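Local atomic coordinates of oligopeptide-binding protein AppA (Bacillus subtilis, PDB entry 1XOC), a protein that binds oligopeptides for an ABC permease that imports them and can replace the Opp system in sporulation and competence. Residues T46-M51 with V217-I222; K189-K194 with K200-D205; R508-Y511 with K515-L518. One frame throughout, in Å; residues are numbered along the deposited sequence.

Contact 1 of 3, residues T46-M51 with V217-I222; sequences TDIENM and VTYKVI. With ZN (zinc ion), chain O.
This is a helix-on-sheet contact in the fold of a family 5 solute-binding protein. Helix 43-52 lies against strand 216-221 of a four-stranded mixed sheet. The two short axes run nearly antiparallel, at 170°, and pass 10.9 Å apart, so only side chains bridge the gap. Asp-47, Ile-48 and Met-51 meet Val-217 and Tyr-219. Tyr-219 does most of the reaching. Its CG stands anti to the backbone N (chi1 -161°), and this carries the ring from the strand toward the helix. Tyr-219 OH donates a hydrogen bond to Asp-47 OD2 at 2.8 Å, and OD2 accepts it with its anti lone pair. The carboxylate approaches at the ring edge, with its plane turned 66° from the ring. Ile-48 comes over one face of the same ring. Its CD1 methyl lies 3.7 Å from CG of Tyr-219, off-centre toward the rim, and makes a CH-pi contact. Further along the helix, Met-51 SD rests 3.9 Å from Val-217 CG1. Met-51 also touches Leu-201 and Phe-188, on the two strands that follow in the sheet. At the other end, Thr-46 packs on a basic side chain of the bound peptide. Asp-47 OD2 is also a zinc ligand, 2.3 Å from the metal, and three waters bind the same ion. Asp-47 OD1 makes a salt bridge to Arg-508. Both carboxylate oxygens are thus engaged, in a place where all the touching residues are buried. The metal and the arginine would probably favour the ionised carboxylate. The zinc and the phenol share OD2, so the ion is tied to the helix directly and to the strand through the tyrosine.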
loop_
_atom_site.group_PDB
_atom_site.type_symbol
_atom_site.label_atom_id
_atom_site.label_comp_id
_atom_site.label_asym_id
_atom_site.label_seq_id
_atom_site.Cartn_x
_atom_site.Cartn_y
_atom_site.Cartn_z
ATOM N N THR A 46 2.762 6.593 4.435
ATOM C CA THR A 46 4.058 6.136 3.968
ATOM C C THR A 46 4.755 7.221 3.110
ATOM O O THR A 46 5.981 7.388 3.162
ATOM C CB THR A 46 3.948 4.796 3.227
ATOM O OG1 THR A 46 3.420 3.807 4.119
ATOM C CG2 THR A 46 5.292 4.275 2.753
ATOM N N ASP A 47 3.994 7.953 2.303
ATOM C CA ASP A 47 4.569 9.055 1.516
ATOM C C ASP A 47 5.314 10.061 2.403
ATOM O O ASP A 47 6.416 10.532 2.036
ATOM C CB ASP A 47 3.496 9.839 0.750
ATOM C CG ASP A 47 2.983 9.133 -0.491
ATOM O OD1 ASP A 47 3.668 8.233 -1.060
ATOM O OD2 ASP A 47 1.884 9.580 -0.907
ATOM N N ILE A 48 4.718 10.431 3.527
ATOM C CA ILE A 48 5.352 11.418 4.391
ATOM C C ILE A 48 6.571 10.785 5.115
ATOM O O ILE A 48 7.634 11.420 5.243
ATOM C CB ILE A 48 4.342 11.977 5.357
ATOM C CG1 ILE A 48 3.161 12.558 4.592
ATOM C CG2 ILE A 48 5.002 13.023 6.262
ATOM C CD1 ILE A 48 3.459 13.744 3.771
ATOM N N GLU A 49 6.405 9.551 5.611
ATOM C CA GLU A 49 7.492 8.835 6.272
ATOM C C GLU A 49 8.764 8.769 5.427
ATOM O O GLU A 49 9.869 8.945 5.931
ATOM C CB GLU A 49 7.033 7.395 6.588
ATOM C CG GLU A 49 5.987 7.323 7.682
ATOM C CD GLU A 49 5.320 5.964 7.780
ATOM O OE1 GLU A 49 5.697 5.048 7.035
ATOM O OE2 GLU A 49 4.401 5.788 8.615
ATOM N N ASN A 50 8.588 8.556 4.137
ATOM C CA ASN A 50 9.753 8.439 3.243
ATOM C C ASN A 50 10.473 9.766 3.013
ATOM O O ASN A 50 11.614 9.764 2.520
ATOM C CB ASN A 50 9.384 7.721 1.947
ATOM C CG ASN A 50 9.356 6.219 2.148
ATOM O OD1 ASN A 50 8.416 5.663 2.718
ATOM N ND2 ASN A 50 10.429 5.577 1.776
ATOM N N MET A 51 9.840 10.890 3.348
ATOM C CA MET A 51 10.493 12.206 3.325
ATOM C C MET A 51 11.112 12.554 4.656
ATOM O O MET A 51 12.140 13.216 4.710
ATOM C CB MET A 51 9.515 13.308 2.887
ATOM C CG MET A 51 9.206 13.206 1.417
ATOM S SD MET A 51 8.187 14.535 0.738
ATOM C CE MET A 51 6.618 14.124 1.468
ATOM N N VAL A 217 8.174 21.038 0.484
ATOM C CA VAL A 217 7.182 20.161 -0.105
ATOM C C VAL A 217 5.921 20.225 0.741
ATOM O O VAL A 217 5.965 20.034 1.942
ATOM C CB VAL A 217 7.670 18.714 -0.139
ATOM C CG1 VAL A 217 6.590 17.804 -0.674
ATOM C CG2 VAL A 217 8.894 18.598 -0.967
ATOM N N THR A 218 4.805 20.504 0.091
ATOM C CA THR A 218 3.525 20.569 0.761
ATOM C C THR A 218 2.628 19.458 0.234
ATOM O O THR A 218 2.481 19.302 -0.954
ATOM C CB THR A 218 2.874 21.931 0.482
ATOM O OG1 THR A 218 3.699 22.977 0.994
ATOM C CG2 THR A 218 1.581 22.065 1.230
ATOM N N TYR A 219 2.054 18.686 1.142
ATOM C CA TYR A 219 1.175 17.584 0.796
ATOM C C TYR A 219 -0.223 18.081 1.097
ATOM O O TYR A 219 -0.616 18.143 2.230
ATOM C CB TYR A 219 1.505 16.376 1.676
ATOM C CG TYR A 219 1.050 14.999 1.226
ATOM C CD1 TYR A 219 -0.050 14.396 1.786
ATOM C CD2 TYR A 219 1.776 14.278 0.304
ATOM C CE1 TYR A 219 -0.437 13.145 1.418
ATOM C CE2 TYR A 219 1.391 13.023 -0.068
ATOM C CZ TYR A 219 0.291 12.454 0.490
ATOM O OH TYR A 219 -0.108 11.194 0.131
ATOM N N LYS A 220 -0.937 18.445 0.048
ATOM C CA LYS A 220 -2.190 19.153 0.188
ATOM C C LYS A 220 -3.346 18.187 0.051
ATOM O O LYS A 220 -3.479 17.526 -0.953
ATOM C CB LYS A 220 -2.292 20.260 -0.852
ATOM C CG LYS A 220 -3.476 21.186 -0.628
ATOM C CD LYS A 220 -3.477 22.342 -1.594
ATOM C CE LYS A 220 -4.648 23.269 -1.310
ATOM N NZ LYS A 220 -4.682 24.362 -2.288
ATOM N N VAL A 221 -4.174 18.119 1.081
ATOM C CA VAL A 221 -5.245 17.152 1.111
ATOM C C VAL A 221 -6.485 17.690 0.415
ATOM O O VAL A 221 -7.057 18.686 0.830
ATOM C CB VAL A 221 -5.592 16.750 2.545
ATOM C CG1 VAL A 221 -6.601 15.660 2.534
ATOM C CG2 VAL A 221 -4.353 16.301 3.276
ATOM N N ILE A 222 -6.878 17.016 -0.653
ATOM C CA ILE A 222 -8.011 17.418 -1.449
ATOM C C ILE A 222 -8.856 16.176 -1.740
ATOM O O ILE A 222 -8.652 15.531 -2.754
ATOM C CB ILE A 222 -7.559 18.080 -2.778
ATOM C CG1 ILE A 222 -6.492 19.164 -2.525
ATOM C CG2 ILE A 222 -8.760 18.658 -3.524
ATOM C CD1 ILE A 222 -5.885 19.676 -3.800
HETATM ZN ZN ZN O . 1.328 8.733 -2.987
HETATM O O HOH W 1 0.188 9.688 -4.911
HETATM O O HOH W 2 1.508 11.008 -3.613
HETATM O O HOH W 3 -0.047 7.319 -2.007
#

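Contact 2 of 3, residues K189-K194 with K200-D205; sequences KFKEWK and KLEAND. With ZN (zinc ion), chain D.
Lys-189 and Glu-202 form a hydrogen-bonded antiparallel pair through their backbones. Lys-189 N gives a nearly straight bond to Glu-202 O at 2.7 Å, and Glu-202 N returns one to Lys-189 O. Phe-190 and Leu-201 follow as a non-hydrogen-bonded pair. At Lys-200 the register slips by one residue. Lys-200 O takes two donors, Lys-191 N at 3.0 Å and Glu-192 N at 3.3 Å, while Lys-200 N bonds back to Glu-192 O. Lys-191 and Glu-192 together opposite Lys-200 make a classic beta bulge in the hairpin of strands 188-194 and 198-203. Apolar packing is lighter. Leu-201 CD2 lies 3.8 Å from Phe-190 CA, and both side chains turn to the face covered by helix 43-52, where they touch Leu-52. Charged chains gather on the other face. Lys-191 holds CG anti to the backbone N (chi1 -177°), which lays its chain alongside that of Lys-200, pointing the same way. The NZ atoms of Lys-191 and Lys-200 come within 4.2 Å and probably repel. Glu-202 OE2 lies 4.7 Å from Lys-191 NZ, too far for a salt bridge, and may partly offset that repulsion. Glu-192 OE1 bonds instead to Tyr-198 OH. Water and metal mark the far end. One water accepts from Asp-205 N at 2.9 Å; its contact with Lys-189 NZ is doubtfully short. Asp-205 OD2 binds a zinc ion at 2.0 Å, and its OD1 pairs with Arg-211.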
loop_
_atom_site.group_PDB
_atom_site.type_symbol
_atom_site.label_atom_id
_atom_site.label_comp_id
_atom_site.label_asym_id
_atom_site.label_seq_id
_atom_site.Cartn_x
_atom_site.Cartn_y
_atom_site.Cartn_z
ATOM N N LYS A 189 12.205 18.077 6.793
ATOM C CA LYS A 189 11.802 18.244 8.200
ATOM C C LYS A 189 10.319 18.652 8.315
ATOM O O LYS A 189 9.795 19.347 7.462
ATOM C CB LYS A 189 12.601 19.371 8.848
ATOM C CG LYS A 189 14.065 19.305 8.775
ATOM C CD LYS A 189 14.671 20.569 9.442
ATOM C CE LYS A 189 14.269 21.850 8.699
ATOM N NZ LYS A 189 15.161 23.048 8.894
ATOM N N PHE A 190 9.663 18.206 9.371
ATOM C CA PHE A 190 8.281 18.586 9.632
ATOM C C PHE A 190 8.156 20.047 10.017
ATOM O O PHE A 190 8.854 20.508 10.903
ATOM C CB PHE A 190 7.713 17.679 10.743
ATOM C CG PHE A 190 6.282 17.954 11.101
ATOM C CD1 PHE A 190 5.252 17.304 10.437
ATOM C CD2 PHE A 190 5.970 18.876 12.088
ATOM C CE1 PHE A 190 3.913 17.555 10.798
ATOM C CE2 PHE A 190 4.640 19.138 12.445
ATOM C CZ PHE A 190 3.617 18.474 11.787
ATOM N N LYS A 191 7.242 20.766 9.368
ATOM C CA LYS A 191 6.910 22.133 9.769
ATOM C C LYS A 191 5.514 22.251 10.392
ATOM O O LYS A 191 5.363 22.834 11.459
ATOM C CB LYS A 191 7.051 23.071 8.573
ATOM C CG LYS A 191 6.801 24.533 8.924
ATOM C CD LYS A 191 6.875 25.451 7.715
ATOM C CE LYS A 191 6.966 26.890 8.155
ATOM N NZ LYS A 191 6.030 27.170 9.303
ATOM N N GLU A 192 4.489 21.752 9.714
ATOM C CA GLU A 192 3.113 21.970 10.143
ATOM C C GLU A 192 2.189 20.927 9.537
ATOM O O GLU A 192 2.414 20.495 8.410
ATOM C CB GLU A 192 2.659 23.335 9.672
ATOM C CG GLU A 192 1.279 23.690 10.207
ATOM C CD GLU A 192 0.745 25.032 9.704
ATOM O OE1 GLU A 192 1.361 25.626 8.769
ATOM O OE2 GLU A 192 -0.298 25.487 10.265
ATOM N N TRP A 193 1.201 20.494 10.309
ATOM C CA TRP A 193 0.095 19.686 9.798
ATOM C C TRP A 193 -1.218 20.358 10.210
ATOM O O TRP A 193 -1.647 20.294 11.379
ATOM C CB TRP A 193 0.190 18.248 10.304
ATOM C CG TRP A 193 -0.885 17.311 9.831
ATOM C CD1 TRP A 193 -1.916 17.569 8.958
ATOM C CD2 TRP A 193 -1.020 15.949 10.211
ATOM N NE1 TRP A 193 -2.684 16.424 8.782
ATOM C CE2 TRP A 193 -2.150 15.419 9.535
ATOM C CE3 TRP A 193 -0.283 15.106 11.049
ATOM C CZ2 TRP A 193 -2.548 14.076 9.673
ATOM C CZ3 TRP A 193 -0.689 13.786 11.194
ATOM C CH2 TRP A 193 -1.829 13.293 10.530
ATOM N N LYS A 194 -1.804 21.063 9.250
ATOM C CA LYS A 194 -3.106 21.699 9.417
ATOM C C LYS A 194 -4.133 20.641 9.038
ATOM O O LYS A 194 -4.242 20.259 7.854
ATOM C CB LYS A 194 -3.201 22.914 8.520
ATOM C CG LYS A 194 -4.514 23.656 8.724
ATOM C CD LYS A 194 -4.407 25.163 8.995
ATOM C CE LYS A 194 -5.534 25.567 9.952
ATOM N NZ LYS A 194 -5.674 27.023 10.238
ATOM N N LYS A 200 3.076 20.479 5.670
ATOM C CA LYS A 200 4.186 21.234 5.086
ATOM C C LYS A 200 5.504 20.755 5.665
ATOM O O LYS A 200 5.655 20.631 6.879
ATOM C CB LYS A 200 4.018 22.727 5.383
ATOM C CG LYS A 200 4.971 23.610 4.556
ATOM C CD LYS A 200 4.629 25.047 4.782
ATOM C CE LYS A 200 5.735 26.013 4.348
ATOM N NZ LYS A 200 5.639 27.290 5.136
ATOM N N LEU A 201 6.436 20.418 4.774
ATOM C CA LEU A 201 7.798 20.018 5.121
ATOM C C LEU A 201 8.828 20.949 4.469
ATOM O O LEU A 201 8.573 21.502 3.392
ATOM C CB LEU A 201 8.084 18.601 4.630
ATOM C CG LEU A 201 7.059 17.489 4.899
ATOM C CD1 LEU A 201 7.526 16.192 4.331
ATOM C CD2 LEU A 201 6.790 17.262 6.359
ATOM N N GLU A 202 9.982 21.104 5.125
ATOM C CA GLU A 202 11.054 22.031 4.701
ATOM C C GLU A 202 12.299 21.208 4.458
ATOM O O GLU A 202 12.542 20.216 5.160
ATOM C CB GLU A 202 11.393 23.031 5.814
ATOM C CG GLU A 202 10.319 24.012 6.100
ATOM C CD GLU A 202 10.725 25.063 7.147
ATOM O OE1 GLU A 202 11.604 24.740 7.990
ATOM O OE2 GLU A 202 10.131 26.169 7.133
ATOM N N ALA A 203 13.109 21.641 3.501
ATOM C CA ALA A 203 14.358 20.966 3.200
ATOM C C ALA A 203 15.210 20.881 4.426
ATOM O O ALA A 203 15.381 21.871 5.133
ATOM C CB ALA A 203 15.120 21.695 2.104
ATOM N N ASN A 204 15.744 19.686 4.675
ATOM C CA ASN A 204 16.720 19.464 5.714
ATOM C C ASN A 204 18.111 19.867 5.231
ATOM O O ASN A 204 18.733 19.124 4.446
ATOM C CB ASN A 204 16.741 17.979 6.063
ATOM C CG ASN A 204 17.740 17.635 7.117
ATOM O OD1 ASN A 204 18.386 18.527 7.696
ATOM N ND2 ASN A 204 17.917 16.311 7.358
ATOM N N ASP A 205 18.611 21.003 5.717
ATOM C CA ASP A 205 19.909 21.526 5.296
ATOM C C ASP A 205 21.078 20.589 5.644
ATOM O O ASP A 205 22.179 20.704 5.059
ATOM C CB ASP A 205 20.142 22.888 5.969
ATOM C CG ASP A 205 19.124 23.957 5.559
ATOM O OD1 ASP A 205 18.577 23.891 4.481
ATOM O OD2 ASP A 205 18.921 24.926 6.299
HETATM ZN ZN ZN D . 18.229 26.614 5.443
HETATM O O HOH W 4 17.380 22.518 7.910
HETATM O O HOH W 5 16.864 27.110 6.360
#

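Contact 3 of 3, residues R508-Y511 with K515-L518; sequences RDLY and KWWL
Tyr-511 O receives the indole N-H of Trp-516, with NE1 3.2 Å away. The bond is weak, because the N-H...O angle is only 124°. The same oxygen lies 3.5 Å from CZ2 of Trp-516 and comes in obliquely, off the indole plane, which fits the bent bond. A second carbonyl meets the far end of the ring. Asp-509 O lies at the edge, near the indole plane, 3.7 Å from Trp-516 CH2. Leu-510 adds the apolar part. Leu-510 CD2 is 4.0 Å from Trp-516 CH2, and the two side chains cross at about a right angle. The first torsion of Trp-516 (chi1 -54°) sets CG beside the backbone N and sends the indole across to residues 509-511. Phe-239 and Tyr-502 also meet the indole. With an alanine here, Tyr-511 O would probably lose its weak donor, and a gap would be likely to open beside Leu-510. Within 508-511 the backbone is closed by a bond from Tyr-511 N to Arg-508 O. The arrangement is a type I beta turn packed against a tryptophan just before the short C-terminal strand 517-518.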
loop_
_atom_site.group_PDB
_atom_site.type_symbol
_atom_site.label_atom_id
_atom_site.label_comp_id
_atom_site.label_asym_id
_atom_site.label_seq_id
_atom_site.Cartn_x
_atom_site.Cartn_y
_atom_site.Cartn_z
ATOM N N ARG A 508 6.657 4.307 -5.201
ATOM C CA ARG A 508 6.832 5.555 -4.453
ATOM C C ARG A 508 6.696 6.778 -5.358
ATOM O O ARG A 508 7.628 7.109 -6.109
ATOM C CB ARG A 508 8.181 5.591 -3.733
ATOM C CG ARG A 508 8.339 4.679 -2.573
ATOM C CD ARG A 508 8.088 5.398 -1.245
ATOM N NE ARG A 508 6.709 5.830 -1.083
ATOM C CZ ARG A 508 5.695 5.016 -0.812
ATOM N NH1 ARG A 508 5.906 3.716 -0.657
ATOM N NH2 ARG A 508 4.465 5.502 -0.694
ATOM N N ASP A 509 5.550 7.456 -5.290
ATOM C CA ASP A 509 5.266 8.592 -6.183
ATOM C C ASP A 509 6.273 9.711 -6.043
ATOM O O ASP A 509 6.562 10.402 -7.002
ATOM C CB ASP A 509 3.846 9.161 -5.948
ATOM C CG ASP A 509 2.782 8.308 -6.556
ATOM O OD1 ASP A 509 3.115 7.240 -7.156
ATOM O OD2 ASP A 509 1.597 8.719 -6.471
ATOM N N LEU A 510 6.782 9.863 -4.835
ATOM C CA LEU A 510 7.740 10.924 -4.520
ATOM C C LEU A 510 9.146 10.350 -4.347
ATOM O O LEU A 510 9.981 10.925 -3.670
ATOM C CB LEU A 510 7.292 11.679 -3.273
ATOM C CG LEU A 510 5.845 12.224 -3.327
ATOM C CD1 LEU A 510 5.448 12.979 -2.056
ATOM C CD2 LEU A 510 5.657 13.129 -4.548
ATOM N N TYR A 511 9.446 9.256 -5.045
ATOM C CA TYR A 511 10.756 8.650 -4.944
ATOM C C TYR A 511 11.856 9.675 -5.221
ATOM O O TYR A 511 11.858 10.301 -6.260
ATOM C CB TYR A 511 10.890 7.487 -5.921
ATOM C CG TYR A 511 12.267 6.814 -5.935
ATOM C CD1 TYR A 511 12.704 6.059 -4.855
ATOM C CD2 TYR A 511 13.112 6.949 -7.012
ATOM C CE1 TYR A 511 13.966 5.435 -4.874
ATOM C CE2 TYR A 511 14.361 6.355 -7.016
ATOM C CZ TYR A 511 14.769 5.613 -5.925
ATOM O OH TYR A 511 16.010 5.013 -5.886
ATOM N N LYS A 515 16.162 14.860 -4.908
ATOM C CA LYS A 515 17.019 15.031 -6.051
ATOM C C LYS A 515 16.352 15.780 -7.201
ATOM O O LYS A 515 16.982 16.041 -8.218
ATOM C CB LYS A 515 17.445 13.668 -6.612
ATOM C CG LYS A 515 18.015 12.648 -5.629
ATOM C CD LYS A 515 19.188 13.144 -4.863
ATOM C CE LYS A 515 19.586 12.120 -3.806
ATOM N NZ LYS A 515 20.676 12.626 -2.927
ATOM N N TRP A 516 15.076 16.105 -7.073
ATOM C CA TRP A 516 14.365 16.817 -8.118
ATOM C C TRP A 516 14.661 18.309 -7.996
ATOM O O TRP A 516 14.885 18.820 -6.901
ATOM C CB TRP A 516 12.850 16.653 -7.980
ATOM C CG TRP A 516 12.318 15.248 -7.916
ATOM C CD1 TRP A 516 13.017 14.079 -8.035
ATOM C CD2 TRP A 516 10.954 14.874 -7.668
ATOM N NE1 TRP A 516 12.158 13.004 -7.904
ATOM C CE2 TRP A 516 10.893 13.470 -7.654
ATOM C CE3 TRP A 516 9.779 15.593 -7.434
ATOM C CZ2 TRP A 516 9.691 12.773 -7.450
ATOM C CZ3 TRP A 516 8.599 14.906 -7.218
ATOM C CH2 TRP A 516 8.558 13.517 -7.219
ATOM N N TRP A 517 14.658 19.003 -9.112
ATOM C CA TRP A 517 14.907 20.433 -9.106
ATOM C C TRP A 517 14.137 21.105 -10.223
ATOM O O TRP A 517 13.725 20.479 -11.196
ATOM C CB TRP A 517 16.402 20.734 -9.193
ATOM C CG TRP A 517 17.160 20.086 -10.332
ATOM C CD1 TRP A 517 17.594 18.781 -10.404
ATOM C CD2 TRP A 517 17.620 20.719 -11.489
ATOM N NE1 TRP A 517 18.269 18.570 -11.554
ATOM C CE2 TRP A 517 18.315 19.747 -12.249
ATOM C CE3 TRP A 517 17.508 22.011 -11.981
ATOM C CZ2 TRP A 517 18.890 20.030 -13.469
ATOM C CZ3 TRP A 517 18.086 22.308 -13.189
ATOM C CH2 TRP A 517 18.778 21.316 -13.933
ATOM N N LEU A 518 13.926 22.402 -10.053
ATOM C CA LEU A 518 13.245 23.210 -11.045
ATOM C C LEU A 518 14.254 24.037 -11.827
ATOM O O LEU A 518 14.953 24.876 -11.248
ATOM C CB LEU A 518 12.224 24.104 -10.355
ATOM C CG LEU A 518 11.090 23.314 -9.703
ATOM C CD1 LEU A 518 10.371 24.123 -8.642
ATOM C CD2 LEU A 518 10.082 22.850 -10.744
#

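All three contacts lie on the same side of the chain's centre. Contacts 1 and 2 share the four-stranded sheet, with strands 216-221 and 198-203 as neighbours, and their centres are 10 Å apart. Along the chain, both segments of contact 2 fall between those of contact 1, while contact 3 comes last, near the C-terminus. Contact 3 is centred about 12 Å from contact 1 and joins it through Arg-508 and Leu-510, which reach helix 43-52. Contacts 2 and 3 do not touch; their nearest atoms are about 7 Å apart. Helix 43-52 touches both the sheet and the C-terminal turn, so parts of the chain far apart in sequence meet on it.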